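Local atomic coordinates of galactitol-1-phosphate 5-dehydrogenase (Escherichia coli, PDB entry 4UEJ), a protein that catalyses the zinc- and NAD(+)-dependent oxidation of galactitol 1-phosphate to D-tagatose 6-phosphate in bacterial galactitol metabolism. Residues P136-A141 / P315-R320; G205-F210 / R225-N230; T242-V247 / S270-K275; A82-L87 / S292-Q297. One frame throughout, in Å; residues are numbered along the deposited sequence.

Contact 1: residues P136-A141 / P315-R320; sequences PIEDGA and PLIAHR
Glu138 and Arg320 carry the contact through a two-pronged salt bridge, made with the side of the guanidinium that bears NE and NH2. NE of Arg320 gives its hydrogen to OE1 of Glu138 at 2.8 Å in an almost straight bond of 171°, meeting the oxygen on its syn side. NH2 pairs with OE2 of the same glutamate; that distance refines so short that its exact value is doubtful. Although OE1 lies practically in the guanidinium plane, the carboxylate is turned 38° against it. Glutamate suits this place because its extended chain, with CG anti to the backbone N (chi1 177°), carries the carboxylate well clear of its own turn. Arginine offers parallel N-H groups for the two oxygens.

Topologically, the bridge fastens the loop before helix 143-155 to strand 317-321, which runs parallel to strand 341-344 at a border of the large mixed sheet. The glutamate also rests on Ser34 of strand 27-36 and Leu343 of strand 341-344.

Van der Waals contact is slight and falls to Ile317. Its CD1 lies 3.4 Å from OE2 of Glu138, while its CG2 sits 4.1 Å above one face of the Arg320 guanidinium, toward the rim. The branched isoleucine thus gives the ion pair a hydrocarbon flank. NH2 of Arg320 has in Glu314 a second acidic partner that probably balances its charge and helps to fix its rotation.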
loop_
_atom_site.group_PDB
_atom_site.type_symbol
_atom_site.label_atom_id
_atom_site.label_comp_id
_atom_site.label_asym_id
_atom_site.label_seq_id
_atom_site.Cartn_x
_atom_site.Cartn_y
_atom_site.Cartn_z
ATOM N N PRO A 136 1.699 -37.460 7.227
ATOM C CA PRO A 136 1.710 -38.142 5.932
ATOM C C PRO A 136 2.587 -37.344 4.976
ATOM O O PRO A 136 2.431 -36.126 4.887
ATOM C CB PRO A 136 0.235 -38.139 5.512
ATOM C CG PRO A 136 -0.520 -38.028 6.813
ATOM C CD PRO A 136 0.333 -37.117 7.660
ATOM N N ILE A 137 3.525 -38.025 4.323
ATOM C CA ILE A 137 4.577 -37.355 3.576
ATOM C C ILE A 137 3.995 -36.485 2.461
ATOM O O ILE A 137 4.513 -35.408 2.184
ATOM C CB ILE A 137 5.590 -38.370 2.995
ATOM C CG1 ILE A 137 6.800 -37.645 2.408
ATOM C CG2 ILE A 137 4.943 -39.298 1.975
ATOM C CD1 ILE A 137 7.571 -36.854 3.432
ATOM N N GLU A 138 2.899 -36.943 1.863
ATOM C CA GLU A 138 2.224 -36.190 0.815
ATOM C C GLU A 138 1.829 -34.805 1.300
ATOM O O GLU A 138 1.900 -33.841 0.536
ATOM C CB GLU A 138 0.987 -36.942 0.312
ATOM C CG GLU A 138 0.186 -36.183 -0.738
ATOM C CD GLU A 138 -1.013 -36.964 -1.251
ATOM O OE1 GLU A 138 -0.807 -38.026 -1.883
ATOM O OE2 GLU A 138 -2.161 -36.513 -1.032
ATOM N N ASP A 139 1.435 -34.695 2.570
ATOM C CA ASP A 139 1.012 -33.401 3.121
ATOM C C ASP A 139 2.140 -32.389 3.117
ATOM O O ASP A 139 1.899 -31.183 3.168
ATOM C CB ASP A 139 0.507 -33.528 4.559
ATOM C CG ASP A 139 -0.756 -34.358 4.675
ATOM O OD1 ASP A 139 -1.215 -34.911 3.651
ATOM O OD2 ASP A 139 -1.276 -34.461 5.807
ATOM N N GLY A 140 3.367 -32.882 3.101
ATOM C CA GLY A 140 4.529 -32.015 3.184
ATOM C C GLY A 140 4.660 -31.111 1.980
ATOM O O GLY A 140 5.253 -30.027 2.066
ATOM N N ALA A 141 4.114 -31.552 0.851
ATOM C CA ALA A 141 4.160 -30.748 -0.369
ATOM C C ALA A 141 3.289 -29.508 -0.273
ATOM O O ALA A 141 3.342 -28.639 -1.149
ATOM C CB ALA A 141 3.741 -31.574 -1.570
ATOM N N PRO A 315 -9.336 -32.104 -0.206
ATOM C CA PRO A 315 -10.267 -31.535 -1.191
ATOM C C PRO A 315 -9.580 -30.657 -2.224
ATOM O O PRO A 315 -10.167 -30.384 -3.261
ATOM C CB PRO A 315 -11.226 -30.690 -0.343
ATOM C CG PRO A 315 -11.017 -31.123 1.063
ATOM C CD PRO A 315 -9.633 -31.632 1.162
ATOM N N LEU A 316 -8.358 -30.220 -1.934
ATOM C CA LEU A 316 -7.630 -29.329 -2.823
ATOM C C LEU A 316 -7.044 -30.053 -4.024
ATOM O O LEU A 316 -6.711 -29.424 -5.032
ATOM C CB LEU A 316 -6.495 -28.629 -2.065
ATOM C CG LEU A 316 -6.900 -27.835 -0.828
ATOM C CD1 LEU A 316 -5.674 -27.301 -0.103
ATOM C CD2 LEU A 316 -7.821 -26.708 -1.236
ATOM N N ILE A 317 -6.909 -31.372 -3.917
ATOM C CA ILE A 317 -6.139 -32.123 -4.902
ATOM C C ILE A 317 -7.000 -32.568 -6.071
ATOM O O ILE A 317 -8.013 -33.254 -5.888
ATOM C CB ILE A 317 -5.448 -33.349 -4.249
ATOM C CG1 ILE A 317 -4.503 -32.879 -3.142
ATOM C CG2 ILE A 317 -4.692 -34.135 -5.286
ATOM C CD1 ILE A 317 -4.046 -33.957 -2.189
ATOM N N ALA A 318 -6.594 -32.168 -7.277
ATOM C CA ALA A 318 -7.329 -32.513 -8.488
ATOM C C ALA A 318 -6.705 -33.702 -9.194
ATOM O O ALA A 318 -7.388 -34.438 -9.910
ATOM C CB ALA A 318 -7.399 -31.314 -9.436
ATOM N N HIS A 319 -5.409 -33.898 -8.996
ATOM C CA HIS A 319 -4.715 -34.959 -9.706
ATOM C C HIS A 319 -3.556 -35.530 -8.902
ATOM O O HIS A 319 -2.754 -34.785 -8.331
ATOM C CB HIS A 319 -4.205 -34.444 -11.049
ATOM C CG HIS A 319 -3.621 -35.510 -11.919
ATOM N ND1 HIS A 319 -4.392 -36.301 -12.744
ATOM C CD2 HIS A 319 -2.343 -35.921 -12.089
ATOM C CE1 HIS A 319 -3.611 -37.150 -13.388
ATOM N NE2 HIS A 319 -2.363 -36.938 -13.011
ATOM N N ARG A 320 -3.492 -36.858 -8.856
ATOM C CA ARG A 320 -2.330 -37.581 -8.358
ATOM C C ARG A 320 -1.849 -38.481 -9.478
ATOM O O ARG A 320 -2.647 -39.187 -10.108
ATOM C CB ARG A 320 -2.657 -38.427 -7.128
ATOM C CG ARG A 320 -2.758 -37.689 -5.806
ATOM C CD ARG A 320 -2.942 -38.711 -4.693
ATOM N NE ARG A 320 -3.147 -38.123 -3.376
ATOM C CZ ARG A 320 -4.329 -37.721 -2.914
ATOM N NH1 ARG A 320 -5.411 -37.822 -3.672
ATOM N NH2 ARG A 320 -4.432 -37.208 -1.694
#

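Contact 2: residues G205-F210 / R225-N230; sequences GAMQTF and RELRFN
The flat carboxamide of Gln208 meets Leu227 through its nitrogen: NE2 lies 4.0 Å from CD1 of Leu227, the two side chains arriving from opposite directions. A second flat group, the guanidinium of Arg228, is sandwiched within its own segment. Over the centre of one face sits NH2 of Arg225, 3.5 Å above the plane, and against the opposite face, toward the rim, lies CE2 of Phe229. At its edge NH1 of Arg228 bonds to the carbonyl O of Arg225 at 2.8 Å, with the donor standing above the carbonyl plane. Two like charges thus lie close, and Glu94 of the second subunit, paired with NE of Arg228, probably offsets part of the cost.

Across the contact the other touch is apolar. SD of Met207 and CD1 of Leu227 meet tip to tip at 4.1 Å. The methionine chain gets there by folding, with bends at chi2 (88°) and chi3 (58°) that curl the thioether round toward the leucine. A flexible, sulfur-containing chain suits this shallow surface site, while leucine supplies one methyl that serves both partners. The polar end of Gln208 is held elsewhere, its NE2 bonded to OG1 of Thr189, so the leucine packs on an amide already fixed in rotation.

Both segments belong to the NAD-binding Rossmann domain. Strand 208-211 forms an outer edge of the parallel sheet beside strand 187-192; helix 217-223 follows it, and the loop with Leu227 returns past Ser187 toward strand 231-235.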
loop_
_atom_site.group_PDB
_atom_site.type_symbol
_atom_site.label_atom_id
_atom_site.label_comp_id
_atom_site.label_asym_id
_atom_site.label_seq_id
_atom_site.Cartn_x
_atom_site.Cartn_y
_atom_site.Cartn_z
ATOM N N GLY A 205 -14.690 -22.842 5.930
ATOM C CA GLY A 205 -14.973 -21.850 6.946
ATOM C C GLY A 205 -15.298 -20.441 6.485
ATOM O O GLY A 205 -15.546 -19.580 7.330
ATOM N N ALA A 206 -15.314 -20.176 5.180
ATOM C CA ALA A 206 -15.763 -18.852 4.736
ATOM C C ALA A 206 -17.245 -18.727 5.071
ATOM O O ALA A 206 -18.017 -19.643 4.819
ATOM C CB ALA A 206 -15.510 -18.640 3.240
ATOM N N MET A 207 -17.638 -17.618 5.681
ATOM C CA MET A 207 -19.030 -17.475 6.094
ATOM C C MET A 207 -19.880 -16.936 4.951
ATOM O O MET A 207 -21.108 -17.051 4.971
ATOM C CB MET A 207 -19.136 -16.593 7.335
ATOM C CG MET A 207 -18.285 -15.337 7.322
ATOM S SD MET A 207 -19.122 -13.928 6.566
ATOM C CE MET A 207 -20.572 -13.795 7.599
ATOM N N GLN A 208 -19.223 -16.373 3.942
ATOM C CA GLN A 208 -19.904 -15.991 2.712
ATOM C C GLN A 208 -18.937 -15.919 1.538
ATOM O O GLN A 208 -17.724 -15.795 1.731
ATOM C CB GLN A 208 -20.598 -14.653 2.884
ATOM C CG GLN A 208 -19.621 -13.515 3.051
ATOM C CD GLN A 208 -20.302 -12.239 3.477
ATOM O OE1 GLN A 208 -21.534 -12.124 3.411
ATOM N NE2 GLN A 208 -19.512 -11.273 3.930
ATOM N N THR A 209 -19.495 -16.011 0.334
ATOM C CA THR A 209 -18.734 -15.976 -0.908
ATOM C C THR A 209 -19.401 -15.056 -1.929
ATOM O O THR A 209 -20.628 -15.003 -2.031
ATOM C CB THR A 209 -18.590 -17.375 -1.538
ATOM O OG1 THR A 209 -19.887 -17.934 -1.799
ATOM C CG2 THR A 209 -17.824 -18.312 -0.612
ATOM N N PHE A 210 -18.583 -14.324 -2.678
ATOM C CA PHE A 210 -19.062 -13.503 -3.778
ATOM C C PHE A 210 -18.487 -14.008 -5.098
ATOM O O PHE A 210 -17.267 -14.152 -5.243
ATOM C CB PHE A 210 -18.662 -12.032 -3.588
ATOM C CG PHE A 210 -19.070 -11.444 -2.261
ATOM C CD1 PHE A 210 -20.245 -11.836 -1.633
ATOM C CD2 PHE A 210 -18.291 -10.466 -1.660
ATOM C CE1 PHE A 210 -20.619 -11.279 -0.417
ATOM C CE2 PHE A 210 -18.658 -9.902 -0.446
ATOM C CZ PHE A 210 -19.828 -10.310 0.174
ATOM N N ARG A 225 -21.128 -4.240 4.338
ATOM C CA ARG A 225 -21.292 -3.081 5.223
ATOM C C ARG A 225 -21.063 -3.386 6.709
ATOM O O ARG A 225 -20.312 -2.671 7.382
ATOM C CB ARG A 225 -22.683 -2.468 5.043
ATOM C CG ARG A 225 -22.827 -1.641 3.773
ATOM C CD ARG A 225 -21.987 -0.372 3.837
ATOM N NE ARG A 225 -22.516 0.592 4.802
ATOM C CZ ARG A 225 -21.928 1.747 5.104
ATOM N NH1 ARG A 225 -20.788 2.086 4.515
ATOM N NH2 ARG A 225 -22.478 2.560 5.996
ATOM N N GLU A 226 -21.686 -4.451 7.209
ATOM C CA GLU A 226 -21.552 -4.804 8.621
ATOM C C GLU A 226 -20.142 -5.274 8.972
ATOM O O GLU A 226 -19.745 -5.272 10.138
ATOM C CB GLU A 226 -22.553 -5.899 8.992
ATOM C CG GLU A 226 -23.966 -5.650 8.527
ATOM C CD GLU A 226 -24.919 -6.732 9.009
ATOM O OE1 GLU A 226 -24.438 -7.762 9.531
ATOM O OE2 GLU A 226 -26.147 -6.555 8.863
ATOM N N LEU A 227 -19.389 -5.693 7.963
ATOM C CA LEU A 227 -18.054 -6.220 8.184
ATOM C C LEU A 227 -16.996 -5.320 7.578
ATOM O O LEU A 227 -15.925 -5.797 7.220
ATOM C CB LEU A 227 -17.907 -7.615 7.577
ATOM C CG LEU A 227 -18.768 -8.708 8.201
ATOM C CD1 LEU A 227 -18.417 -10.028 7.560
ATOM C CD2 LEU A 227 -18.566 -8.763 9.703
ATOM N N ARG A 228 -17.304 -4.034 7.443
ATOM C CA ARG A 228 -16.413 -3.132 6.710
ATOM C C ARG A 228 -15.185 -2.705 7.499
ATOM O O ARG A 228 -14.206 -2.252 6.907
ATOM C CB ARG A 228 -17.175 -1.879 6.232
ATOM C CG ARG A 228 -17.604 -0.853 7.291
ATOM C CD ARG A 228 -18.389 0.248 6.584
ATOM N NE ARG A 228 -18.919 1.284 7.472
ATOM C CZ ARG A 228 -20.035 1.164 8.186
ATOM N NH1 ARG A 228 -20.733 0.039 8.152
ATOM N NH2 ARG A 228 -20.444 2.172 8.955
ATOM N N PHE A 229 -15.215 -2.860 8.821
ATOM C CA PHE A 229 -14.083 -2.429 9.639
ATOM C C PHE A 229 -13.082 -3.564 9.894
ATOM O O PHE A 229 -13.436 -4.742 9.842
ATOM C CB PHE A 229 -14.583 -1.861 10.966
ATOM C CG PHE A 229 -15.367 -0.583 10.820
ATOM C CD1 PHE A 229 -14.716 0.618 10.586
ATOM C CD2 PHE A 229 -16.750 -0.587 10.908
ATOM C CE1 PHE A 229 -15.439 1.807 10.450
ATOM C CE2 PHE A 229 -17.476 0.591 10.766
ATOM C CZ PHE A 229 -16.815 1.786 10.540
ATOM N N ASN A 230 -11.838 -3.193 10.176
ATOM C CA ASN A 230 -10.774 -4.145 10.471
ATOM C C ASN A 230 -10.654 -5.252 9.434
ATOM O O ASN A 230 -10.472 -6.433 9.763
ATOM C CB ASN A 230 -10.972 -4.734 11.861
ATOM C CG ASN A 230 -10.972 -3.667 12.935
ATOM O OD1 ASN A 230 -9.952 -3.022 13.176
ATOM N ND2 ASN A 230 -12.116 -3.468 13.578
#

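Contact 3: residues T242-V247 / S270-K275; sequences TVELAV and SATFGK
Val247 of helix 240-249 packs on Thr272 of helix 270-278, its CG1 lying 3.6 Å from the threonine CG2. The same methyl comes 3.4 Å from the carbonyl O of Thr272 and 4.0 Å from CB of Lys275, so one branch of the valine lodges between two residues of successive turns. Torsions aim both methyls across: CG1 of Val247 stands opposite its backbone N (chi1 172°), as does CG2 of Thr272, whose hydroxyl is thereby turned to the other side. Beta-branched residues fit here because they are short and stiff, and the threonine presents a methyl to the valine and a hydroxyl to the polar flank.

On that flank a water spans the 4.2 Å between OE2 of Glu244 and OG1 of Thr272. It donates to both, at 2.6 Å to the carboxylate oxygen and 2.7 Å to the hydroxyl. OG1 is further bonded to OE2 of Glu248, whose other oxygen, OE1, makes a salt bridge with NZ of Lys275; lysine is long enough to leave the apolar patch by its CB and end at this carboxylate.

The helix axes pass 9.9 Å apart at a crossing angle of 56°, an ordinary separation that short beta-branched side chains can bridge. Leu256 of the Rossmann sheet lies behind Val247, while Phe273 packs on Leu262 of the second subunit, placing the pair of helices by the dimer interface.

Since the water gives both hydrogens away, the Thr272 hydroxyl accepts from it and probably donates to Glu248, a directed relay that would fix its rotation and link two acidic side chains.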
loop_
_atom_site.group_PDB
_atom_site.type_symbol
_atom_site.label_atom_id
_atom_site.label_comp_id
_atom_site.label_asym_id
_atom_site.label_seq_id
_atom_site.Cartn_x
_atom_site.Cartn_y
_atom_site.Cartn_z
ATOM N N THR A 242 -8.808 -8.006 -10.173
ATOM C CA THR A 242 -9.000 -8.329 -8.761
ATOM C C THR A 242 -8.280 -7.347 -7.848
ATOM O O THR A 242 -8.753 -7.098 -6.747
ATOM C CB THR A 242 -8.559 -9.771 -8.411
ATOM O OG1 THR A 242 -7.189 -9.983 -8.784
ATOM C CG2 THR A 242 -9.452 -10.794 -9.111
ATOM N N VAL A 243 -7.148 -6.786 -8.287
ATOM C CA VAL A 243 -6.502 -5.702 -7.540
ATOM C C VAL A 243 -7.433 -4.502 -7.478
ATOM O O VAL A 243 -7.648 -3.923 -6.415
ATOM C CB VAL A 243 -5.158 -5.259 -8.167
ATOM C CG1 VAL A 243 -4.546 -4.121 -7.352
ATOM C CG2 VAL A 243 -4.196 -6.423 -8.263
ATOM N N GLU A 244 -7.982 -4.125 -8.632
ATOM C CA GLU A 244 -8.988 -3.069 -8.693
ATOM C C GLU A 244 -10.180 -3.373 -7.790
ATOM O O GLU A 244 -10.651 -2.500 -7.056
ATOM C CB GLU A 244 -9.464 -2.870 -10.133
ATOM C CG GLU A 244 -10.558 -1.840 -10.305
ATOM C CD GLU A 244 -11.020 -1.725 -11.752
ATOM O OE1 GLU A 244 -11.240 -2.773 -12.393
ATOM O OE2 GLU A 244 -11.158 -0.591 -12.250
ATOM N N LEU A 245 -10.654 -4.615 -7.834
ATOM C CA LEU A 245 -11.807 -5.001 -7.027
ATOM C C LEU A 245 -11.523 -4.806 -5.541
ATOM O O LEU A 245 -12.360 -4.294 -4.792
ATOM C CB LEU A 245 -12.189 -6.458 -7.301
ATOM C CG LEU A 245 -13.345 -6.960 -6.439
ATOM C CD1 LEU A 245 -14.624 -6.282 -6.858
ATOM C CD2 LEU A 245 -13.466 -8.476 -6.564
ATOM N N ALA A 246 -10.325 -5.195 -5.125
ATOM C CA ALA A 246 -9.961 -5.123 -3.723
ATOM C C ALA A 246 -10.050 -3.677 -3.229
ATOM O O ALA A 246 -10.579 -3.401 -2.157
ATOM C CB ALA A 246 -8.556 -5.692 -3.519
ATOM N N VAL A 247 -9.553 -2.748 -4.034
ATOM C CA VAL A 247 -9.602 -1.344 -3.657
ATOM C C VAL A 247 -11.040 -0.853 -3.631
ATOM O O VAL A 247 -11.444 -0.130 -2.719
ATOM C CB VAL A 247 -8.772 -0.477 -4.621
ATOM C CG1 VAL A 247 -8.998 1.016 -4.330
ATOM C CG2 VAL A 247 -7.300 -0.838 -4.482
ATOM N N SER A 270 -8.536 7.461 -11.736
ATOM C CA SER A 270 -8.199 8.380 -10.661
ATOM C C SER A 270 -9.152 8.165 -9.489
ATOM O O SER A 270 -8.773 8.334 -8.327
ATOM C CB SER A 270 -8.250 9.833 -11.145
ATOM O OG SER A 270 -9.502 10.129 -11.724
ATOM N N ALA A 271 -10.384 7.775 -9.809
ATOM C CA ALA A 271 -11.381 7.484 -8.794
ATOM C C ALA A 271 -10.923 6.326 -7.916
ATOM O O ALA A 271 -10.925 6.438 -6.689
ATOM C CB ALA A 271 -12.724 7.170 -9.437
ATOM N N THR A 272 -10.526 5.221 -8.543
ATOM C CA THR A 272 -10.091 4.046 -7.792
ATOM C C THR A 272 -8.818 4.351 -7.019
ATOM O O THR A 272 -8.703 3.993 -5.848
ATOM C CB THR A 272 -9.846 2.826 -8.710
ATOM O OG1 THR A 272 -11.052 2.502 -9.412
ATOM C CG2 THR A 272 -9.388 1.618 -7.894
ATOM N N PHE A 273 -7.863 5.016 -7.668
ATOM C CA PHE A 273 -6.641 5.395 -6.970
ATOM C C PHE A 273 -6.988 6.261 -5.763
ATOM O O PHE A 273 -6.450 6.069 -4.676
ATOM C CB PHE A 273 -5.675 6.148 -7.885
ATOM C CG PHE A 273 -4.463 6.674 -7.166
ATOM C CD1 PHE A 273 -3.358 5.869 -6.976
ATOM C CD2 PHE A 273 -4.439 7.973 -6.668
ATOM C CE1 PHE A 273 -2.239 6.355 -6.314
ATOM C CE2 PHE A 273 -3.332 8.456 -5.995
ATOM C CZ PHE A 273 -2.233 7.644 -5.819
ATOM N N GLY A 274 -7.898 7.202 -5.971
ATOM C CA GLY A 274 -8.342 8.106 -4.927
ATOM C C GLY A 274 -8.908 7.396 -3.710
ATOM O O GLY A 274 -8.788 7.889 -2.592
ATOM N N LYS A 275 -9.526 6.237 -3.924
ATOM C CA LYS A 275 -10.084 5.470 -2.820
ATOM C C LYS A 275 -8.992 4.910 -1.928
ATOM O O LYS A 275 -9.211 4.720 -0.734
ATOM C CB LYS A 275 -10.977 4.336 -3.334
ATOM C CG LYS A 275 -12.266 4.850 -3.945
ATOM C CD LYS A 275 -13.222 3.716 -4.318
ATOM C CE LYS A 275 -14.539 4.298 -4.818
ATOM N NZ LYS A 275 -15.612 3.257 -5.023
HETATM O O HOH W 1 -9.822 1.606 -11.695
#

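Contact 4: residues A82-L87 / S292-Q297; sequences ACVPLL and SPWPGQ
Extended first torsions in Trp294 (chi1 -177°) and Val84 (chi1 -178°) send the indole and one valine methyl toward each other from opposite directions. CG1 of Val84 meets the ring obliquely, 3.5 Å from CZ2, and also lies 3.9 Å from CB of Pro295. The cis peptide before Pro295 folds that proline back over its neighbour, with CB 4.1 Å above the centre of one indole face. Leu86 takes the rim: its CD2 is 3.7 Å from CH2 of Trp294, and its carbonyl O approaches CZ2 at 3.2 Å near the ring plane.

The contact joins the GroES-like catalytic domain to a loop leading from the Rossmann sheet into helix 297-307. Tyr290 stacks on the indole, Phe90 and Tyr100 meet it edge-to-face, and the Leu86 side chain is about 6 Å from that of Cys103, a ligand of the structural zinc.

Tryptophan suits this junction because its large flat ring takes Pro295 on a face, Leu86 at the rim and Val84 obliquely; Lys126 O satisfies its N-H. Contacts between the segments are otherwise carbon to carbon, hence mainly dispersion, while the Leu86 carbonyl faces the weakly positive C-H rim, probably with mild electrostatic benefit.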
loop_
_atom_site.group_PDB
_atom_site.type_symbol
_atom_site.label_atom_id
_atom_site.label_comp_id
_atom_site.label_asym_id
_atom_site.label_seq_id
_atom_site.Cartn_x
_atom_site.Cartn_y
_atom_site.Cartn_z
ATOM N N ALA A 82 10.199 -31.210 3.922
ATOM C CA ALA A 82 9.648 -30.397 2.843
ATOM C C ALA A 82 10.759 -29.532 2.301
ATOM O O ALA A 82 11.677 -29.197 3.028
ATOM C CB ALA A 82 8.503 -29.526 3.333
ATOM N N CYS A 83 10.669 -29.158 1.032
ATOM C CA CYS A 83 11.647 -28.249 0.462
ATOM C C CYS A 83 11.379 -26.796 0.854
ATOM O O CYS A 83 10.242 -26.341 0.808
ATOM C CB CYS A 83 11.654 -28.375 -1.051
ATOM S SG CYS A 83 12.778 -27.254 -1.873
ATOM N N VAL A 84 12.447 -26.099 1.241
ATOM C CA VAL A 84 12.452 -24.654 1.421
ATOM C C VAL A 84 13.167 -24.110 0.191
ATOM O O VAL A 84 14.389 -24.159 0.121
ATOM C CB VAL A 84 13.181 -24.240 2.707
ATOM C CG1 VAL A 84 13.125 -22.723 2.902
ATOM C CG2 VAL A 84 12.589 -24.960 3.900
ATOM N N PRO A 85 12.405 -23.656 -0.813
ATOM C CA PRO A 85 13.026 -23.547 -2.140
ATOM C C PRO A 85 13.931 -22.333 -2.340
ATOM O O PRO A 85 14.791 -22.379 -3.215
ATOM C CB PRO A 85 11.820 -23.482 -3.087
ATOM C CG PRO A 85 10.678 -22.956 -2.224
ATOM C CD PRO A 85 10.932 -23.556 -0.866
ATOM N N LEU A 86 13.744 -21.283 -1.549
ATOM C CA LEU A 86 14.587 -20.082 -1.645
ATOM C C LEU A 86 15.922 -20.317 -0.980
ATOM O O LEU A 86 15.970 -20.844 0.127
ATOM C CB LEU A 86 13.901 -18.879 -0.987
ATOM C CG LEU A 86 14.821 -17.647 -0.862
ATOM C CD1 LEU A 86 14.928 -17.081 -2.202
ATOM C CD2 LEU A 86 14.320 -16.619 0.104
ATOM N N LEU A 87 17.005 -19.919 -1.638
ATOM C CA LEU A 87 18.302 -19.917 -0.979
ATOM C C LEU A 87 18.870 -18.509 -0.996
ATOM O O LEU A 87 19.466 -18.087 -1.987
ATOM C CB LEU A 87 19.274 -20.895 -1.645
ATOM C CG LEU A 87 20.610 -21.085 -0.913
ATOM C CD1 LEU A 87 20.414 -21.784 0.429
ATOM C CD2 LEU A 87 21.632 -21.829 -1.775
ATOM N N SER A 292 12.760 -14.276 9.734
ATOM C CA SER A 292 13.816 -14.697 10.644
ATOM C C SER A 292 13.231 -15.190 11.967
ATOM O O SER A 292 12.256 -14.622 12.456
ATOM C CB SER A 292 14.787 -13.541 10.883
ATOM O OG SER A 292 15.691 -13.853 11.921
ATOM N N PRO A 293 13.825 -16.249 12.550
ATOM C CA PRO A 293 14.981 -16.983 12.019
ATOM C C PRO A 293 14.612 -17.947 10.894
ATOM O O PRO A 293 13.546 -18.564 10.937
ATOM C CB PRO A 293 15.497 -17.744 13.238
ATOM C CG PRO A 293 14.279 -17.995 14.045
ATOM C CD PRO A 293 13.377 -16.806 13.839
ATOM N N TRP A 294 15.494 -18.046 9.903
ATOM C CA TRP A 294 15.299 -18.883 8.716
ATOM C C TRP A 294 14.823 -20.303 9.035
ATOM O O TRP A 294 15.390 -20.951 9.907
ATOM C CB TRP A 294 16.613 -18.959 7.931
ATOM C CG TRP A 294 16.505 -19.736 6.665
ATOM C CD1 TRP A 294 16.891 -21.032 6.456
ATOM C CD2 TRP A 294 15.952 -19.274 5.426
ATOM N NE1 TRP A 294 16.613 -21.401 5.158
ATOM C CE2 TRP A 294 16.036 -20.341 4.508
ATOM C CE3 TRP A 294 15.394 -18.060 5.004
ATOM C CZ2 TRP A 294 15.595 -20.229 3.195
ATOM C CZ3 TRP A 294 14.951 -17.951 3.704
ATOM C CH2 TRP A 294 15.046 -19.033 2.813
ATOM N N PRO A 295 13.796 -20.800 8.314
ATOM C CA PRO A 295 13.051 -20.144 7.231
ATOM C C PRO A 295 11.916 -19.246 7.705
ATOM O O PRO A 295 11.295 -18.567 6.886
ATOM C CB PRO A 295 12.489 -21.325 6.436
ATOM C CG PRO A 295 12.247 -22.371 7.488
ATOM C CD PRO A 295 13.409 -22.216 8.457
ATOM N N GLY A 296 11.627 -19.252 9.003
ATOM C CA GLY A 296 10.650 -18.316 9.532
ATOM C C GLY A 296 9.519 -18.988 10.271
ATOM O O GLY A 296 9.243 -20.172 10.066
ATOM N N GLN A 297 8.862 -18.232 11.144
ATOM C CA GLN A 297 7.778 -18.786 11.932
ATOM C C GLN A 297 6.659 -19.322 11.051
ATOM O O GLN A 297 5.937 -20.233 11.471
ATOM C CB GLN A 297 7.230 -17.744 12.907
ATOM C CG GLN A 297 6.397 -16.654 12.265
ATOM C CD GLN A 297 5.064 -16.487 12.965
ATOM O OE1 GLN A 297 4.602 -17.391 13.668
ATOM N NE2 GLN A 297 4.437 -15.329 12.782
#

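In the fold
From the N terminus, residues 82-87 open contact 4 in the catalytic domain and residues 136-141 open contact 1 soon after. The chain then enters the Rossmann domain, where contact 2 closes a short strand-helix-loop excursion at residues 225-230, and contact 3 closes a longer loop, from helix 240-249 through two strands to helix 270-278. These two follow in series, on the same side of the molecule, and both reach the second subunit. Residues 292-297 next complete contact 4, tying the domains together, and residues 315-320 complete contact 1 on the returning chain. Contacts 1 and 4 therefore cross, each spanning contacts 2 and 3; they also touch, where Gly140 packs on Ala82 of the mixed sheet.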